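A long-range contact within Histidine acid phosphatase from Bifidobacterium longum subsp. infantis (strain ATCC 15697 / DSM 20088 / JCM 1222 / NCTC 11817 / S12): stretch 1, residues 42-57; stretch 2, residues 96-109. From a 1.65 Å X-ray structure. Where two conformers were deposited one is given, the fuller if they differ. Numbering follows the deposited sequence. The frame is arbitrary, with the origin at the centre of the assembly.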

# COMPACT_ATOMS: atom_id res chain seq x y z
N MET A 42 -5.27 -0.38 10.55
CA MET A 42 -5.58 0.04 9.19
C MET A 42 -4.58 -0.68 8.31
O MET A 42 -3.37 -0.67 8.57
CB MET A 42 -5.46 1.56 9.02
CG MET A 42 -5.88 2.07 7.63
SD MET A 42 -4.58 1.93 6.36
CE MET A 42 -3.40 3.16 6.93
N ALA A 43 -5.09 -1.31 7.26
CA ALA A 43 -4.26 -2.07 6.33
C ALA A 43 -4.54 -1.66 4.91
O ALA A 43 -5.70 -1.43 4.53
CB ALA A 43 -4.52 -3.57 6.49
N ARG A 44 -3.48 -1.57 4.12
CA ARG A 44 -3.59 -1.42 2.68
C ARG A 44 -4.14 -2.72 2.09
O ARG A 44 -3.97 -3.79 2.67
CB ARG A 44 -2.20 -1.14 2.11
CG ARG A 44 -2.15 -0.94 0.60
CD ARG A 44 -0.73 -0.84 0.10
NE ARG A 44 -0.73 -0.61 -1.34
CZ ARG A 44 0.35 -0.71 -2.11
NH1 ARG A 44 1.52 -1.07 -1.58
NH2 ARG A 44 0.24 -0.48 -3.41
N HIS A 45 -4.83 -2.62 0.96
CA HIS A 45 -5.30 -3.82 0.26
C HIS A 45 -4.11 -4.72 -0.09
O HIS A 45 -2.96 -4.29 -0.10
CB HIS A 45 -6.03 -3.40 -1.02
CG HIS A 45 -5.14 -2.69 -1.99
ND1 HIS A 45 -4.22 -3.35 -2.78
CD2 HIS A 45 -5.00 -1.37 -2.27
CE1 HIS A 45 -3.56 -2.47 -3.51
NE2 HIS A 45 -4.02 -1.26 -3.22
N GLY A 46 -4.41 -5.98 -0.40
CA GLY A 46 -3.37 -6.92 -0.75
C GLY A 46 -2.94 -6.78 -2.21
O GLY A 46 -3.48 -5.97 -2.96
N SER A 47 -1.96 -7.59 -2.58
CA SER A 47 -1.48 -7.70 -3.95
C SER A 47 -2.61 -7.82 -4.98
O SER A 47 -3.57 -8.57 -4.78
CB SER A 47 -0.58 -8.92 -4.08
OG SER A 47 0.65 -8.73 -3.41
N ARG A 48 -2.46 -7.07 -6.07
CA ARG A 48 -3.41 -7.03 -7.18
C ARG A 48 -2.68 -7.36 -8.47
O ARG A 48 -1.46 -7.29 -8.52
CB ARG A 48 -3.99 -5.62 -7.33
CG ARG A 48 -4.79 -5.10 -6.16
CD ARG A 48 -5.15 -3.63 -6.40
NE ARG A 48 -5.91 -3.43 -7.63
CZ ARG A 48 -6.88 -2.53 -7.78
NH1 ARG A 48 -7.52 -2.42 -8.94
NH2 ARG A 48 -7.21 -1.74 -6.76
N GLY A 49 -3.43 -7.68 -9.52
CA GLY A 49 -2.82 -7.86 -10.82
C GLY A 49 -2.58 -6.54 -11.53
O GLY A 49 -2.68 -5.48 -10.91
N LEU A 50 -2.24 -6.60 -12.81
CA LEU A 50 -2.11 -5.39 -13.61
C LEU A 50 -3.45 -4.65 -13.62
O LEU A 50 -4.50 -5.28 -13.61
CB LEU A 50 -1.71 -5.75 -15.04
CG LEU A 50 -0.31 -6.34 -15.18
CD1 LEU A 50 -0.08 -6.86 -16.60
CD2 LEU A 50 0.76 -5.31 -14.79
N SER A 51 -3.40 -3.32 -13.62
CA SER A 51 -4.63 -2.53 -13.55
C SER A 51 -5.42 -2.61 -14.85
O SER A 51 -6.65 -2.52 -14.85
CB SER A 51 -4.31 -1.07 -13.22
OG SER A 51 -3.49 -0.50 -14.22
N SER A 52 -4.71 -2.78 -15.96
CA SER A 52 -5.34 -2.91 -17.27
C SER A 52 -4.38 -3.53 -18.27
O SER A 52 -3.20 -3.73 -17.97
CB SER A 52 -5.80 -1.54 -17.78
OG SER A 52 -4.69 -0.70 -18.00
N TYR A 53 -4.90 -3.85 -19.46
CA TYR A 53 -4.09 -4.37 -20.55
C TYR A 53 -3.31 -3.20 -21.13
O TYR A 53 -3.82 -2.43 -21.95
CB TYR A 53 -5.01 -5.03 -21.59
CG TYR A 53 -4.30 -5.72 -22.75
CD1 TYR A 53 -3.28 -6.64 -22.54
CD2 TYR A 53 -4.68 -5.45 -24.06
CE1 TYR A 53 -2.64 -7.26 -23.62
CE2 TYR A 53 -4.06 -6.06 -25.13
CZ TYR A 53 -3.04 -6.97 -24.91
OH TYR A 53 -2.43 -7.57 -26.00
N LYS A 54 -2.07 -3.05 -20.67
CA LYS A 54 -1.33 -1.81 -20.91
C LYS A 54 0.17 -2.07 -21.00
O LYS A 54 0.73 -2.05 -22.10
CB LYS A 54 -1.64 -0.78 -19.82
CG LYS A 54 -0.92 0.55 -20.00
CD LYS A 54 -1.28 1.56 -18.90
CE LYS A 54 -0.79 1.10 -17.53
NZ LYS A 54 -1.04 2.14 -16.49
N TYR A 55 0.82 -2.31 -19.86
CA TYR A 55 2.25 -2.58 -19.86
C TYR A 55 2.54 -3.86 -20.63
O TYR A 55 3.50 -3.94 -21.42
CB TYR A 55 2.77 -2.74 -18.43
CG TYR A 55 2.73 -1.46 -17.60
CD1 TYR A 55 3.12 -0.24 -18.13
CD2 TYR A 55 2.26 -1.49 -16.29
CE1 TYR A 55 3.08 0.92 -17.37
CE2 TYR A 55 2.21 -0.33 -15.52
CZ TYR A 55 2.62 0.87 -16.07
OH TYR A 55 2.57 2.02 -15.30
N ASP A 56 1.71 -4.87 -20.39
CA ASP A 56 1.83 -6.12 -21.12
C ASP A 56 1.42 -5.98 -22.59
O ASP A 56 2.03 -6.59 -23.48
CB ASP A 56 1.05 -7.26 -20.43
CG ASP A 56 -0.42 -6.91 -20.16
OD1 ASP A 56 -1.23 -7.86 -20.02
OD2 ASP A 56 -0.79 -5.73 -20.05
N ALA A 57 0.42 -5.15 -22.84
CA ALA A 57 -0.02 -4.89 -24.21
C ALA A 57 1.09 -4.22 -25.01
O ALA A 57 1.45 -4.67 -26.11
CB ALA A 57 -1.27 -4.02 -24.22
N GLY A 96 -9.00 -11.50 -13.97
CA GLY A 96 -9.70 -10.25 -14.17
C GLY A 96 -8.66 -9.18 -13.90
O GLY A 96 -7.99 -9.20 -12.86
N TYR A 97 -8.49 -8.26 -14.83
CA TYR A 97 -7.53 -7.19 -14.59
C TYR A 97 -7.93 -6.37 -13.37
O TYR A 97 -9.13 -6.11 -13.13
CB TYR A 97 -7.40 -6.31 -15.83
CG TYR A 97 -6.45 -6.88 -16.87
CD1 TYR A 97 -5.12 -6.47 -16.91
CD2 TYR A 97 -6.89 -7.81 -17.80
CE1 TYR A 97 -4.24 -6.97 -17.85
CE2 TYR A 97 -6.02 -8.32 -18.75
CZ TYR A 97 -4.70 -7.89 -18.77
OH TYR A 97 -3.82 -8.40 -19.70
N GLY A 98 -6.93 -6.00 -12.57
CA GLY A 98 -7.11 -5.16 -11.40
C GLY A 98 -7.51 -5.90 -10.14
O GLY A 98 -7.52 -5.31 -9.05
N MET A 99 -7.82 -7.18 -10.27
CA MET A 99 -8.37 -7.93 -9.14
C MET A 99 -7.30 -8.36 -8.14
O MET A 99 -6.11 -8.42 -8.47
CB MET A 99 -9.13 -9.15 -9.65
CG MET A 99 -10.28 -8.79 -10.56
SD MET A 99 -11.61 -8.02 -9.62
CE MET A 99 -12.35 -9.46 -8.86
N LEU A 100 -7.73 -8.66 -6.91
CA LEU A 100 -6.84 -9.22 -5.90
C LEU A 100 -6.25 -10.51 -6.44
O LEU A 100 -6.94 -11.29 -7.09
CB LEU A 100 -7.61 -9.57 -4.62
CG LEU A 100 -7.78 -8.58 -3.48
CD1 LEU A 100 -8.25 -9.32 -2.24
CD2 LEU A 100 -6.48 -7.85 -3.21
N THR A 101 -4.97 -10.74 -6.17
CA THR A 101 -4.35 -12.00 -6.57
C THR A 101 -4.50 -13.01 -5.44
O THR A 101 -4.94 -12.66 -4.34
CB THR A 101 -2.86 -11.79 -6.88
OG1 THR A 101 -2.17 -11.42 -5.68
CG2 THR A 101 -2.68 -10.69 -7.91
N GLY A 102 -4.14 -14.27 -5.71
CA GLY A 102 -4.14 -15.29 -4.67
C GLY A 102 -3.24 -14.88 -3.51
O GLY A 102 -3.58 -15.10 -2.34
N GLN A 103 -2.10 -14.29 -3.83
CA GLN A 103 -1.19 -13.81 -2.80
C GLN A 103 -1.85 -12.72 -1.96
O GLN A 103 -1.70 -12.69 -0.73
CB GLN A 103 0.08 -13.25 -3.44
CG GLN A 103 1.08 -12.65 -2.45
CD GLN A 103 2.26 -12.00 -3.17
OE1 GLN A 103 2.29 -10.79 -3.39
NE2 GLN A 103 3.23 -12.81 -3.56
N GLY A 104 -2.55 -11.81 -2.62
CA GLY A 104 -3.21 -10.71 -1.91
C GLY A 104 -4.27 -11.21 -0.94
O GLY A 104 -4.47 -10.66 0.14
N ALA A 105 -4.97 -12.26 -1.35
CA ALA A 105 -5.97 -12.87 -0.48
C ALA A 105 -5.29 -13.52 0.72
O ALA A 105 -5.74 -13.37 1.88
CB ALA A 105 -6.79 -13.91 -1.27
N GLN A 106 -4.20 -14.25 0.45
CA GLN A 106 -3.47 -14.94 1.52
C GLN A 106 -2.86 -13.97 2.52
O GLN A 106 -2.80 -14.28 3.71
CB GLN A 106 -2.40 -15.87 0.94
CG GLN A 106 -2.99 -17.08 0.20
CD GLN A 106 -1.95 -17.99 -0.42
OE1 GLN A 106 -0.86 -17.55 -0.81
NE2 GLN A 106 -2.28 -19.27 -0.53
N GLN A 107 -2.40 -12.82 2.03
CA GLN A 107 -1.82 -11.79 2.90
C GLN A 107 -2.82 -11.40 3.97
O GLN A 107 -2.52 -11.44 5.15
CB GLN A 107 -1.39 -10.54 2.10
CG GLN A 107 -0.15 -10.75 1.23
CD GLN A 107 0.03 -9.68 0.16
OE1 GLN A 107 -0.91 -8.92 -0.14
NE2 GLN A 107 1.23 -9.60 -0.43
N HIS A 108 -4.02 -11.04 3.53
CA HIS A 108 -5.05 -10.59 4.47
C HIS A 108 -5.62 -11.71 5.32
O HIS A 108 -5.94 -11.50 6.49
CB HIS A 108 -6.11 -9.78 3.74
CG HIS A 108 -5.69 -8.37 3.49
ND1 HIS A 108 -5.92 -7.36 4.41
CD2 HIS A 108 -4.95 -7.81 2.50
CE1 HIS A 108 -5.38 -6.24 3.97
NE2 HIS A 108 -4.78 -6.49 2.82
N TYR A 109 -5.74 -12.90 4.75
CA TYR A 109 -6.19 -14.05 5.52
C TYR A 109 -5.25 -14.27 6.71
O TYR A 109 -5.70 -14.46 7.85
CB TYR A 109 -6.23 -15.28 4.61
CG TYR A 109 -6.84 -16.51 5.26
CD1 TYR A 109 -8.17 -16.83 5.06
CD2 TYR A 109 -6.06 -17.34 6.06
CE1 TYR A 109 -8.73 -17.95 5.65
CE2 TYR A 109 -6.61 -18.47 6.65
CZ TYR A 109 -7.94 -18.76 6.44
OH TYR A 109 -8.49 -19.89 7.02

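Tyr97, Ser47 and Gly98 have the largest areas covered across this contact, and the account follows them. The two stretches together bury 765 Å².

Ser47 sits in the loop after the strand that ends at Arg44, and it faces the start of the helix 102-109. Its backbone is bonded at both ends. Ser47 N donates to Gln107 OE1 at 3.0 Å, and Thr101 N donates to Ser47 O at 2.9 Å with a nearly straight angle. The side chain points toward the helix in the m rotamer. There Ser47 OG donates to Gln103 OE1 at 2.6 Å and receives a weak bond from Gln107 NE2 at 3.2 Å. A short hydroxyl suits this place, because it can give to one glutamine and accept from the other. Gln107 in turn uses both ends of its amide on Ser47.

Thr101 caps the helix. Thr101 OG1 accepts from Gly104 N at 3.1 Å, while Thr101 CG2 packs 3.5 Å from Gly49 N. Close approach of the backbones depends on glycine. The CA atoms of Gly46 and Gly104 are 4.0 Å apart. A CB on Gly104 would lie 2.2 Å from Ser47 O, and one on Gly46 would lie 2.5 Å from Gly104 O; both are clashes.

One turn further along the helix, His108 points toward the other stretch, and its ring edge meets the end of the strand. His108 NE2 donates a weak bond to Arg44 O at 2.8 Å, and His108 CE1 rests 3.8 Å from Ala43 CB. The small alanine side chain meets the ring at its edge.

Beyond Ser47 the backbones form a single beta bridge, Arg48 with Leu100. Gly49 N donates to Met99 O at 3.0 Å. Arg48 CA also makes a CA-H...O contact with Met99 O at 3.3 Å. Leu100 points away overall, but its end returns, and Leu100 CD2 lies 3.4 Å from Ser47 O.

Gly98 lies within the type II turn from Gly96 to Met99. Its positive phi favours glycine. Gly98 N donates a weak bond to Leu50 O at 2.7 Å. The Arg48 side chain reaches Gly98, with Arg48 NE and Arg48 NH1 each 2.9 Å from Gly98 O. A CB on Gly98 would be tight against Arg48 NH1, at 3.3 Å. Gly96, where the turn begins, also has backbone angles that call for glycine.

Tyr97 has the largest covered area and is buried. Its ring lies along the chain from Leu50 to Tyr53. Leu50 CB packs 4.0 Å from Tyr97 CD1, and Tyr53 CB is 4.0 Å from Tyr97 CZ. Tyr53 N lies over one face of the ring, and Leu50 O is near its plane. At the far end Tyr97 OH donates to Asp56 OD1 at 2.7 Å. Tyrosine suits both tasks: the ring packs on Leu50 CB and Tyr53 CB, and the hydroxyl reaches a buried carboxylate. The other oxygen, Asp56 OD2, accepts from Lys54 N at 3.0 Å, at the start of the next helix.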